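Local coordinates for protein glycerol-3-phosphate dehydrogenase [NAD(+)] (Dunaliella salina, PDB 6IUY) that probably interconverts dihydroxyacetone phosphate and sn-glycerol 3-phosphate with NAD(H), and carries a haloacid dehalogenase-like domain as well, the two domains together allowing direct conversion of dihydroxyacetone phosphate to glycerol, at residues 120-125 with 147-152. Residues are numbered along the deposited sequence; the frame is centred on the assembly and turned at random.
Sequences ALKARG and KIPAKN
Lys122 reaches from the last turn of helix 114-123 to the chain at Lys147, Ile148 and Pro149, and its side chain alone makes the contact from the helix side. The backbones stay well apart, 9.0 Å from Lys122 CA to Lys147 CA, and just 114 Å² is buried in all. The Lys122 chain runs out nearly extended apart from one bend at chi3 (81°), which turns its end toward the backbone at 147-149.

On the polar side, the ammonium end arrives at the Lys147 carbonyl, but the modelled approach is too short to be trusted, so a hydrogen bond there remains doubtful. The van der Waals neighbours of the ammonium group share that doubt, since they depend on the same atom: Lys122 NZ lies 3.6 Å from Ile148 CA and 3.9 Å from Pro149 CD, the ring carbon bonded to the proline nitrogen. The Ile148 side chain packs instead on Val128 and Leu130 of strand 127-131. Lys147 turns its CB toward the helix, while the rest of its chain leads away, bent at chi2 (-42°).

Both backbones turn by the same device. Gly125 and Lys147, each at positive phi, are the C-prime residues of Schellman motifs ending helices 114-123 and 136-145; in the first, Gly125 N bonds Lys122 O at 3.0 Å. Beyond the second, Asn152 ND2 bonds Val128 O and Glu127 OE2. The contact lies outside the magnesium site of Asp41, Asp43 and Asp206, the Ile148 side chain being about 11 Å from that of Asp41. It brings the C-terminal end of helix 114-123, which leads into strand 127-131, against the loop between helix 136-145 and strand 153-154 in the Rossmann-like haloacid dehalogenase fold.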
loop_
_atom_site.group_PDB
_atom_site.type_symbol
_atom_site.label_atom_id
_atom_site.label_comp_id
_atom_site.label_asym_id
_atom_site.label_seq_id
_atom_site.Cartn_x
_atom_site.Cartn_y
_atom_site.Cartn_z
ATOM N N ALA A 120 -28.180 -8.217 24.807
ATOM C CA ALA A 120 -26.903 -8.781 25.194
ATOM C C ALA A 120 -26.288 -9.595 24.053
ATOM O O ALA A 120 -25.092 -9.466 23.753
ATOM C CB ALA A 120 -27.064 -9.647 26.437
ATOM N N LEU A 121 -27.099 -10.448 23.432
ATOM C CA LEU A 121 -26.614 -11.280 22.335
ATOM C C LEU A 121 -26.093 -10.387 21.200
ATOM O O LEU A 121 -24.988 -10.591 20.702
ATOM C CB LEU A 121 -27.714 -12.230 21.836
ATOM C CG LEU A 121 -28.161 -13.327 22.815
ATOM C CD1 LEU A 121 -29.505 -13.908 22.402
ATOM C CD2 LEU A 121 -27.116 -14.442 22.933
ATOM N N LYS A 122 -26.862 -9.383 20.810
ATOM C CA LYS A 122 -26.439 -8.550 19.691
ATOM C C LYS A 122 -25.152 -7.762 20.043
ATOM O O LYS A 122 -24.275 -7.577 19.199
ATOM C CB LYS A 122 -27.586 -7.622 19.268
ATOM C CG LYS A 122 -28.863 -8.412 18.890
ATOM C CD LYS A 122 -29.915 -7.596 18.149
ATOM C CE LYS A 122 -29.581 -7.481 16.674
ATOM N NZ LYS A 122 -30.693 -6.840 15.924
ATOM N N ALA A 123 -25.030 -7.348 21.303
ATOM C CA ALA A 123 -23.892 -6.562 21.764
ATOM C C ALA A 123 -22.579 -7.318 21.649
ATOM O O ALA A 123 -21.524 -6.694 21.526
ATOM C CB ALA A 123 -24.106 -6.110 23.208
ATOM N N ARG A 124 -22.622 -8.648 21.696
ATOM C CA ARG A 124 -21.402 -9.427 21.470
ATOM C C ARG A 124 -21.375 -10.131 20.098
ATOM O O ARG A 124 -20.696 -11.150 19.920
ATOM C CB ARG A 124 -21.210 -10.457 22.585
ATOM C CG ARG A 124 -22.139 -11.647 22.519
ATOM C CD ARG A 124 -21.936 -12.546 23.737
ATOM N NE ARG A 124 -22.331 -11.861 24.963
ATOM C CZ ARG A 124 -21.980 -12.258 26.177
ATOM N NH1 ARG A 124 -21.219 -13.330 26.317
ATOM N NH2 ARG A 124 -22.384 -11.587 27.247
ATOM N N GLY A 125 -22.111 -9.590 19.130
ATOM C CA GLY A 125 -22.044 -10.103 17.772
ATOM C C GLY A 125 -22.736 -11.426 17.486
ATOM O O GLY A 125 -22.553 -11.996 16.416
ATOM N N LYS A 147 -34.834 -4.474 17.707
ATOM C CA LYS A 147 -33.744 -4.110 16.802
ATOM C C LYS A 147 -33.375 -5.273 15.885
ATOM O O LYS A 147 -32.232 -5.373 15.434
ATOM C CB LYS A 147 -32.498 -3.660 17.591
ATOM C CG LYS A 147 -32.757 -2.578 18.631
ATOM C CD LYS A 147 -33.700 -1.510 18.078
ATOM C CE LYS A 147 -33.906 -0.361 19.066
ATOM N NZ LYS A 147 -34.959 0.587 18.580
ATOM N N ILE A 148 -34.323 -6.169 15.627
ATOM C CA ILE A 148 -34.063 -7.255 14.696
ATOM C C ILE A 148 -34.590 -6.864 13.323
ATOM O O ILE A 148 -35.753 -6.487 13.175
ATOM C CB ILE A 148 -34.695 -8.582 15.160
ATOM C CG1 ILE A 148 -34.255 -8.902 16.584
ATOM C CG2 ILE A 148 -34.306 -9.716 14.228
ATOM C CD1 ILE A 148 -34.629 -10.270 17.021
ATOM N N PRO A 149 -33.727 -6.932 12.311
ATOM C CA PRO A 149 -34.130 -6.530 10.962
ATOM C C PRO A 149 -35.111 -7.526 10.348
ATOM O O PRO A 149 -35.103 -8.710 10.711
ATOM C CB PRO A 149 -32.803 -6.507 10.195
ATOM C CG PRO A 149 -31.940 -7.498 10.927
ATOM C CD PRO A 149 -32.324 -7.374 12.371
ATOM N N ALA A 150 -35.955 -7.044 9.441
ATOM C CA ALA A 150 -36.921 -7.895 8.763
ATOM C C ALA A 150 -36.181 -8.998 8.007
ATOM O O ALA A 150 -36.709 -10.084 7.782
ATOM C CB ALA A 150 -37.791 -7.068 7.818
ATOM N N LYS A 151 -34.940 -8.710 7.637
ATOM C CA LYS A 151 -34.089 -9.662 6.950
ATOM C C LYS A 151 -33.903 -10.919 7.796
ATOM O O LYS A 151 -33.613 -12.005 7.282
ATOM C CB LYS A 151 -32.737 -9.002 6.643
ATOM C CG LYS A 151 -31.677 -9.932 6.085
ATOM C CD LYS A 151 -30.288 -9.264 6.062
ATOM C CE LYS A 151 -30.220 -8.107 5.064
ATOM N NZ LYS A 151 -28.794 -7.742 4.771
ATOM N N ASN A 152 -34.060 -10.762 9.104
ATOM C CA ASN A 152 -33.817 -11.856 10.036
ATOM C C ASN A 152 -35.111 -12.502 10.556
ATOM O O ASN A 152 -35.076 -13.398 11.410
ATOM C CB ASN A 152 -32.979 -11.360 11.211
ATOM C CG ASN A 152 -31.533 -11.083 10.825
ATOM O OD1 ASN A 152 -31.213 -10.888 9.648
ATOM N ND2 ASN A 152 -30.648 -11.093 11.815
#